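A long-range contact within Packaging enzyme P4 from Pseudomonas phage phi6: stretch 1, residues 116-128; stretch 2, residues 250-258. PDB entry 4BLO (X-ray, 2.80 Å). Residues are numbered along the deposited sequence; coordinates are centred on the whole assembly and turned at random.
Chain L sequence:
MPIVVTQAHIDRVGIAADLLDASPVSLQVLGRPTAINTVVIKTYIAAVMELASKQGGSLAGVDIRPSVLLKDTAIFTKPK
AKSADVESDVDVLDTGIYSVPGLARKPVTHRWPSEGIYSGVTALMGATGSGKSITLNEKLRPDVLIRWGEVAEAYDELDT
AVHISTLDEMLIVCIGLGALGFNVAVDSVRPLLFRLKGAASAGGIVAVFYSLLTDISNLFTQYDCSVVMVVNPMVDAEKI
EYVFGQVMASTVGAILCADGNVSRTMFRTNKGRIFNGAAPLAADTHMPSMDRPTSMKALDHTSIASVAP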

# COMPACT_ATOMS: atom_id res chain seq x y z
N GLY L 116 3.14 28.15 -35.96
CA GLY L 116 1.69 28.16 -35.91
C GLY L 116 1.08 27.35 -34.80
O GLY L 116 -0.11 27.06 -34.84
N ILE L 117 1.89 27.01 -33.78
CA ILE L 117 1.48 26.19 -32.63
C ILE L 117 0.41 26.92 -31.78
O ILE L 117 0.44 28.15 -31.64
N TYR L 118 -0.52 26.14 -31.21
CA TYR L 118 -1.56 26.66 -30.33
C TYR L 118 -0.96 26.92 -28.96
O TYR L 118 0.11 26.39 -28.65
N SER L 119 -1.61 27.77 -28.15
CA SER L 119 -1.16 28.02 -26.79
C SER L 119 -1.42 26.77 -25.95
O SER L 119 -2.43 26.09 -26.15
N GLY L 120 -0.48 26.46 -25.07
CA GLY L 120 -0.56 25.28 -24.21
C GLY L 120 0.80 24.86 -23.71
O GLY L 120 1.70 25.70 -23.55
N VAL L 121 0.99 23.56 -23.47
CA VAL L 121 2.28 23.06 -23.01
C VAL L 121 2.86 22.05 -24.01
O VAL L 121 2.13 21.34 -24.71
N THR L 122 4.18 22.09 -24.13
CA THR L 122 5.00 21.21 -24.95
C THR L 122 5.84 20.42 -23.96
O THR L 122 6.30 20.99 -22.97
N ALA L 123 5.95 19.08 -24.16
CA ALA L 123 6.69 18.23 -23.22
C ALA L 123 7.92 17.65 -23.87
O ALA L 123 7.83 16.87 -24.81
N LEU L 124 9.07 18.04 -23.36
CA LEU L 124 10.36 17.59 -23.87
C LEU L 124 10.79 16.37 -23.06
O LEU L 124 11.28 16.50 -21.94
N MET L 125 10.54 15.18 -23.65
CA MET L 125 10.79 13.83 -23.13
C MET L 125 12.17 13.29 -23.50
O MET L 125 12.80 13.77 -24.45
N GLY L 126 12.58 12.25 -22.79
CA GLY L 126 13.82 11.54 -23.02
C GLY L 126 14.38 10.87 -21.79
O GLY L 126 14.20 11.36 -20.68
N ALA L 127 15.12 9.76 -21.99
CA ALA L 127 15.84 9.02 -20.94
C ALA L 127 16.93 9.94 -20.38
O ALA L 127 17.15 11.00 -20.96
N THR L 128 17.58 9.60 -19.26
CA THR L 128 18.63 10.49 -18.74
C THR L 128 19.82 10.53 -19.68
O THR L 128 20.22 9.50 -20.22
N SER L 250 -1.89 14.12 -24.32
CA SER L 250 -2.10 14.97 -23.15
C SER L 250 -1.48 16.38 -23.28
O SER L 250 -1.67 17.20 -22.38
N THR L 251 -0.74 16.68 -24.38
CA THR L 251 -0.12 18.00 -24.55
C THR L 251 -0.35 18.56 -25.97
O THR L 251 -0.61 17.79 -26.90
N VAL L 252 -0.20 19.90 -26.13
CA VAL L 252 -0.31 20.67 -27.38
C VAL L 252 0.96 20.42 -28.25
O VAL L 252 0.94 20.56 -29.49
N GLY L 253 2.05 20.07 -27.56
CA GLY L 253 3.36 19.78 -28.13
C GLY L 253 4.12 18.71 -27.37
O GLY L 253 4.04 18.61 -26.14
N ALA L 254 4.83 17.87 -28.11
CA ALA L 254 5.64 16.81 -27.51
C ALA L 254 6.85 16.55 -28.38
O ALA L 254 6.74 16.50 -29.60
N ILE L 255 8.01 16.43 -27.72
CA ILE L 255 9.32 16.16 -28.31
C ILE L 255 9.98 15.01 -27.57
O ILE L 255 10.09 15.07 -26.35
N LEU L 256 10.44 13.99 -28.32
CA LEU L 256 11.19 12.88 -27.75
C LEU L 256 12.66 13.05 -28.12
O LEU L 256 12.98 13.40 -29.25
N CYS L 257 13.54 12.84 -27.14
CA CYS L 257 14.99 12.90 -27.29
C CYS L 257 15.59 11.54 -27.07
O CYS L 257 15.19 10.80 -26.16
N ALA L 258 16.59 11.26 -27.86
CA ALA L 258 17.34 10.02 -27.84
C ALA L 258 18.67 10.24 -28.53
O ALA L 258 18.72 10.76 -29.66

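A strand starting at Gly120 runs parallel to strand 253-258 and brings these distant stretches together, and the register of the ladder fixes the face on which each bridged residue lies. Ala123 N donates to Gly253 O (2.8 Å), Ile255 N to Ala123 O (2.9 Å), Met125 N to Ile255 O (2.7 Å) and Cys257 N to Met125 O (2.9 Å). At the start of the ladder, Val121 O accepts from Gly253 N at 3.1 Å and, more weakly, from Val252 N, also at 3.1 Å. In a parallel pair, registered residues send their side chains to the same face of the sheet, so neighbours across the strands pack side by side.

One face carries Thr122, Leu124, Ile255 and Cys257. Leu124 (chi1 t, chi2 p) leans toward the partner strand, so that Leu124 CD1 lies 3.8 Å from Ile255 CG2 and 3.7 Å from Cys257 SG. Ile255 (chi1 m, chi2 t) also reaches Thr122, with Ile255 CD1 3.9 Å from Thr122 CG2. Thr122, in the m rotamer, thus offers a methyl to this apolar patch. Cys257, also m, adds a compact sulfur suited to apolar packing.

The other face carries Ala123, Met125, Ala254 and Leu256. Leu256 (chi1 t, chi2 p) bends its end toward the first strand, placing Leu256 CD1 3.9 Å from Met125 CB. Met125 starts in m, but its end leads away, so its contact here is made near the root of the chain. The short Ala123 meets Thr251, with Ala123 CB 4.1 Å from Thr251 CG2.

Before the second strand, Val252 (t) points toward stretch 1 and has the largest covered area of any residue here. Val252 CG1 lies 3.9 Å from Ile117 CG1 (chi1 t, chi2 t), 4.2 Å from Tyr118 CB and 3.3 Å from Tyr118 O; Val252 CG2 approaches Gly120 CA at 3.9 Å. The two methyls of the branched valine let it touch several residues of stretch 1 at once. Gly120 leaves room for it, since a CB there would fall 2.4 Å from Val252 CG2. Gly253 is similarly constrained: a CB would come within 2.3 Å of Thr122 OG1, and Gly253 CA lies 3.9 Å from Thr122 CA.

No polar side chain hydrogen-bonds across the contact. Thr251 (p) satisfies its hydroxyl locally, Thr251 OG1 donating to Gly253 O at 2.6 Å, while Thr251 CG2 packs 3.8 Å from Val121 CG1. Val121 adopts p. The contact therefore combines backbone hydrogen bonding with largely apolar side-chain packing.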

# COMPACT_ATOMS: atom_id res chain seq x y z
CB ILE L 117 2.71 25.73 -31.77
CG1 ILE L 117 2.33 24.55 -30.82
CG2 ILE L 117 3.42 26.89 -31.05
CD1 ILE L 117 3.44 23.81 -30.13
CB TYR L 118 -2.78 25.71 -30.24
CG TYR L 118 -3.59 25.60 -31.52
CD1 TYR L 118 -3.90 26.72 -32.27
CD2 TYR L 118 -4.12 24.38 -31.92
CE1 TYR L 118 -4.65 26.63 -33.44
CE2 TYR L 118 -4.89 24.27 -33.08
CZ TYR L 118 -5.15 25.40 -33.84
OH TYR L 118 -5.90 25.29 -34.99
CB SER L 119 -1.87 29.24 -26.20
OG SER L 119 -1.60 30.39 -26.98
CB VAL L 121 2.25 22.54 -21.55
CG1 VAL L 121 1.85 21.07 -21.45
CG2 VAL L 121 3.60 22.77 -20.87
CB THR L 122 5.77 22.02 -25.98
OG1 THR L 122 4.83 22.74 -26.80
CG2 THR L 122 6.68 21.15 -26.85
CB ALA L 123 5.79 17.13 -22.67
CB LEU L 124 11.38 18.75 -23.83
CG LEU L 124 12.83 18.54 -24.23
CD1 LEU L 124 12.96 18.25 -25.70
CD2 LEU L 124 13.62 19.76 -23.87
CB MET L 125 9.73 12.87 -23.68
CG MET L 125 8.42 12.90 -22.92
SD MET L 125 8.01 11.23 -22.39
CE MET L 125 7.28 11.57 -20.83
CB ALA L 127 16.44 7.75 -21.52
CB THR L 128 19.07 10.10 -17.33
OG1 THR L 128 19.24 8.69 -17.22
CG2 THR L 128 18.13 10.62 -16.27
CB SER L 250 -1.53 14.28 -21.92
OG SER L 250 -2.12 13.01 -21.73
CB THR L 251 1.39 17.96 -24.23
OG1 THR L 251 2.07 17.18 -25.22
CG2 THR L 251 1.71 17.49 -22.79
CB VAL L 252 -0.53 22.18 -27.02
CG1 VAL L 252 -0.22 23.12 -28.18
CG2 VAL L 252 -1.95 22.42 -26.51
CB ALA L 254 4.81 15.54 -27.32
CB ILE L 255 10.26 17.41 -28.29
CG1 ILE L 255 9.59 18.69 -28.84
CG2 ILE L 255 11.58 17.11 -29.01
CD1 ILE L 255 10.13 19.98 -28.22
CB LEU L 256 10.66 11.50 -28.21
CG LEU L 256 11.36 10.23 -27.58
CD1 LEU L 256 11.12 10.12 -26.08
CD2 LEU L 256 10.95 8.95 -28.29
CB CYS L 257 15.61 13.92 -26.34
SG CYS L 257 15.30 15.63 -26.80
CB ALA L 258 16.55 8.91 -28.53